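PDB 2GWL: Mono(ADP-ribosyl)transferase SpvB from Salmonella typhimurium, which probably transfers ADP-ribose from NAD(+) to an arginine of host actin, which blocks filament assembly and breaks down the cytoskeleton. Local coordinates for residues I104-M109 against P151-L156. Numbering follows the deposited sequence.
Sequences IDKAFM and PPNTKL
Strand 102-105, at the edge of the five-stranded mixed sheet, pairs antiparallel with the start of strand 154-163; loop 106-108 leads on to strand 109-111, and loop 151-153 comes from its partner in the three-stranded sheet, strand 148-150. Asp105 N donates to Thr154 O over 2.8 Å, while the return bond, from Asn153 N to Asp105 O, is bent and weak. On the exposed face Ile104 and Lys155 lie side by side, with Ile104 CD1 3.8 Å from Lys155 CE. Beyond the strand, Ala107 N donates to Asp105 OD1 in an Asx turn; CG stands anti to the backbone N of Asp105 (chi1 -169°), beside the carbonyl carbon, which turns OD1 forward. Two waters fill in between the loops: one donates to Lys106 O and Asn153 OD1, the other accepts from Thr154 N and sits 2.8 Å from Ala107 O. Ala107 O also receives a nearly straight CA-H...O contact from Pro152. Pro152 turns its CD-CG edge to one face of the Phe108 ring, CD over the centre, 3.6 Å from the centroid, in a CH-pi contact. Around this pair close helices 2-23 and 49-68, and Asn19 takes the Phe108 N-H. On the buried side the Met109 chain bends at its end (chi3 78°), where CE meets Thr154 CG2 at 4.0 Å and SD touches Leu156 CD1. Met109 is close to Arg80, a predicted active-site residue, and Asp105 approaches the bound NADH. Two sheets joined beside the dinucleotide are characteristic of the ADP-ribosyltransferase core, here the C-terminal domain of SpvB, and predicted active-site Ser110 follows Met109 in strand 109-111.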
ATOM      1  N   ILE A 104      -6.674   3.371  -9.665  1.00 30.81           N
ATOM      2  CA  ILE A 104      -5.437   2.602  -9.899  1.00 29.97           C
ATOM      3  C   ILE A 104      -4.427   3.119  -8.858  1.00 29.81           C
ATOM      4  O   ILE A 104      -4.040   4.265  -8.904  1.00 29.20           O
ATOM      5  CB  ILE A 104      -4.944   2.766 -11.312  1.00 32.06           C
ATOM      6  CG1 ILE A 104      -6.002   2.207 -12.258  1.00 32.01           C
ATOM      7  CG2 ILE A 104      -3.605   2.040 -11.522  1.00 31.51           C
ATOM      8  CD1 ILE A 104      -5.618   1.907 -13.581  1.00 34.82           C
ATOM      9  N   ASP A 105      -4.040   2.295  -7.919  1.00 27.98           N
ATOM     10  CA  ASP A 105      -3.026   2.730  -7.001  1.00 28.49           C
ATOM     11  C   ASP A 105      -1.653   2.455  -7.610  1.00 29.30           C
ATOM     12  O   ASP A 105      -1.314   1.295  -7.854  1.00 27.93           O
ATOM     13  CB  ASP A 105      -3.117   2.038  -5.697  1.00 29.34           C
ATOM     14  CG  ASP A 105      -2.206   2.704  -4.636  1.00 33.34           C
ATOM     15  OD1 ASP A 105      -1.030   3.244  -4.927  1.00 40.85           O
ATOM     16  OD2 ASP A 105      -2.669   2.810  -3.534  1.00 36.47           O
ATOM     17  N   LYS A 106      -0.885   3.501  -7.797  1.00 28.41           N
ATOM     18  CA  LYS A 106       0.357   3.382  -8.510  1.00 29.21           C
ATOM     19  C   LYS A 106       1.513   2.841  -7.680  1.00 28.12           C
ATOM     20  O   LYS A 106       2.505   2.383  -8.260  1.00 26.40           O
ATOM     21  CB  LYS A 106       0.697   4.729  -9.102  1.00 30.46           C
ATOM     22  CG  LYS A 106      -0.357   5.272 -10.051  1.00 31.95           C
ATOM     23  CD  LYS A 106       0.079   6.630 -10.565  1.00 34.34           C
ATOM     24  CE  LYS A 106      -0.692   7.136 -11.841  1.00 38.01           C
ATOM     25  NZ  LYS A 106       0.264   8.079 -12.588  1.00 40.46           N
ATOM     26  N   ALA A 107       1.430   2.949  -6.348  1.00 25.75           N
ATOM     27  CA  ALA A 107       2.535   2.523  -5.489  1.00 27.53           C
ATOM     28  C   ALA A 107       2.325   1.073  -5.167  1.00 25.01           C
ATOM     29  O   ALA A 107       1.315   0.512  -5.564  1.00 26.28           O
ATOM     30  CB  ALA A 107       2.518   3.366  -4.247  1.00 27.77           C
ATOM     31  N   PHE A 108       3.212   0.502  -4.377  1.00 24.93           N
ATOM     32  CA  PHE A 108       2.933  -0.765  -3.748  1.00 25.71           C
ATOM     33  C   PHE A 108       1.863  -0.429  -2.675  1.00 27.70           C
ATOM     34  O   PHE A 108       1.929   0.636  -2.053  1.00 27.56           O
ATOM     35  CB  PHE A 108       4.179  -1.307  -3.084  1.00 24.34           C
ATOM     36  CG  PHE A 108       5.226  -1.873  -4.059  1.00 21.84           C
ATOM     37  CD1 PHE A 108       5.317  -3.236  -4.236  1.00 22.83           C
ATOM     38  CD2 PHE A 108       6.129  -1.050  -4.664  1.00 22.46           C
ATOM     39  CE1 PHE A 108       6.270  -3.782  -5.089  1.00 25.09           C
ATOM     40  CE2 PHE A 108       7.097  -1.597  -5.548  1.00 22.60           C
ATOM     41  CZ  PHE A 108       7.152  -2.952  -5.719  1.00 24.87           C
ATOM     42  N   MET A 109       0.902  -1.325  -2.480  1.00 28.62           N
ATOM     43  CA  MET A 109      -0.199  -1.093  -1.512  1.00 27.58           C
ATOM     44  C   MET A 109      -0.106  -2.027  -0.323  1.00 27.09           C
ATOM     45  O   MET A 109      -0.188  -3.265  -0.433  1.00 26.90           O
ATOM     46  CB  MET A 109      -1.542  -1.189  -2.227  1.00 27.83           C
ATOM     47  CG  MET A 109      -2.782  -0.809  -1.309  1.00 30.33           C
ATOM     48  SD  MET A 109      -4.251  -1.042  -2.223  1.00 32.00           S
ATOM     49  CE  MET A 109      -4.538  -2.844  -2.197  1.00 30.69           C
ATOM     50  N   PRO A 151       1.621  -5.289  -5.440  1.00 26.14           N
ATOM     51  CA  PRO A 151       2.536  -4.605  -6.358  1.00 25.73           C
ATOM     52  C   PRO A 151       1.905  -3.362  -6.939  1.00 25.12           C
ATOM     53  O   PRO A 151       0.698  -3.102  -6.758  1.00 25.87           O
ATOM     54  CB  PRO A 151       2.789  -5.666  -7.473  1.00 25.60           C
ATOM     55  CG  PRO A 151       1.573  -6.409  -7.558  1.00 25.94           C
ATOM     56  CD  PRO A 151       1.063  -6.495  -6.067  1.00 26.07           C
ATOM     57  N   PRO A 152       2.706  -2.541  -7.613  1.00 25.33           N
ATOM     58  CA  PRO A 152       2.122  -1.385  -8.232  1.00 24.31           C
ATOM     59  C   PRO A 152       0.952  -1.655  -9.163  1.00 24.78           C
ATOM     60  O   PRO A 152       0.858  -2.679  -9.843  1.00 24.41           O
ATOM     61  CB  PRO A 152       3.308  -0.773  -8.987  1.00 24.24           C
ATOM     62  CG  PRO A 152       4.490  -1.218  -8.205  1.00 23.45           C
ATOM     63  CD  PRO A 152       4.169  -2.610  -7.843  1.00 22.55           C
ATOM     64  N   ASN A 153       0.028  -0.694  -9.164  1.00 25.51           N
ATOM     65  CA  ASN A 153      -1.071  -0.617 -10.122  1.00 26.56           C
ATOM     66  C   ASN A 153      -2.295  -1.454  -9.810  1.00 27.28           C
ATOM     67  O   ASN A 153      -3.053  -1.824 -10.707  1.00 24.74           O
ATOM     68  CB  ASN A 153      -0.639  -0.850 -11.572  1.00 27.81           C
ATOM     69  CG  ASN A 153       0.462   0.097 -11.995  1.00 28.66           C
ATOM     70  OD1 ASN A 153       0.417   1.293 -11.707  1.00 26.99           O
ATOM     71  ND2 ASN A 153       1.466  -0.442 -12.657  1.00 29.78           N
ATOM     72  N   THR A 154      -2.524  -1.682  -8.530  1.00 28.10           N
ATOM     73  CA  THR A 154      -3.740  -2.358  -8.081  1.00 28.54           C
ATOM     74  C   THR A 154      -4.955  -1.508  -8.452  1.00 27.68           C
ATOM     75  O   THR A 154      -4.925  -0.295  -8.258  1.00 27.83           O
ATOM     76  CB  THR A 154      -3.730  -2.572  -6.597  1.00 28.46           C
ATOM     77  OG1 THR A 154      -2.547  -3.281  -6.213  1.00 30.16           O
ATOM     78  CG2 THR A 154      -4.953  -3.357  -6.168  1.00 29.89           C
ATOM     79  N   LYS A 155      -5.975  -2.152  -9.031  1.00 26.90           N
ATOM     80  CA  LYS A 155      -7.153  -1.472  -9.483  1.00 28.48           C
ATOM     81  C   LYS A 155      -8.257  -1.776  -8.471  1.00 29.26           C
ATOM     82  O   LYS A 155      -8.497  -2.933  -8.154  1.00 28.57           O
ATOM     83  CB  LYS A 155      -7.596  -1.954 -10.833  1.00 28.20           C
ATOM     84  CG  LYS A 155      -6.601  -1.666 -11.929  1.00 31.66           C
ATOM     85  CD  LYS A 155      -6.991  -2.256 -13.288  1.00 33.16           C
ATOM     86  CE  LYS A 155      -7.667  -1.238 -14.232  1.00 37.30           C
ATOM     87  NZ  LYS A 155      -7.997  -1.847 -15.584  1.00 32.56           N
ATOM     88  N   LEU A 156      -8.893  -0.727  -7.978  1.00 29.45           N
ATOM     89  CA  LEU A 156      -9.840  -0.832  -6.826  1.00 30.76           C
ATOM     90  C   LEU A 156     -11.166  -0.235  -7.263  1.00 31.13           C
ATOM     91  O   LEU A 156     -11.213   0.850  -7.876  1.00 31.77           O
ATOM     92  CB  LEU A 156      -9.320  -0.086  -5.644  1.00 31.52           C
ATOM     93  CG  LEU A 156      -7.912  -0.500  -5.180  1.00 34.54           C
ATOM     94  CD1 LEU A 156      -7.232   0.623  -4.443  1.00 40.87           C
ATOM     95  CD2 LEU A 156      -8.083  -1.702  -4.303  1.00 35.28           C
TER
HETATM   96  O   HOH W   1       2.800   2.351 -10.860  1.00 27.58           O
HETATM   97  O   HOH W   2      -1.026  -1.014  -5.935  1.00 28.40           O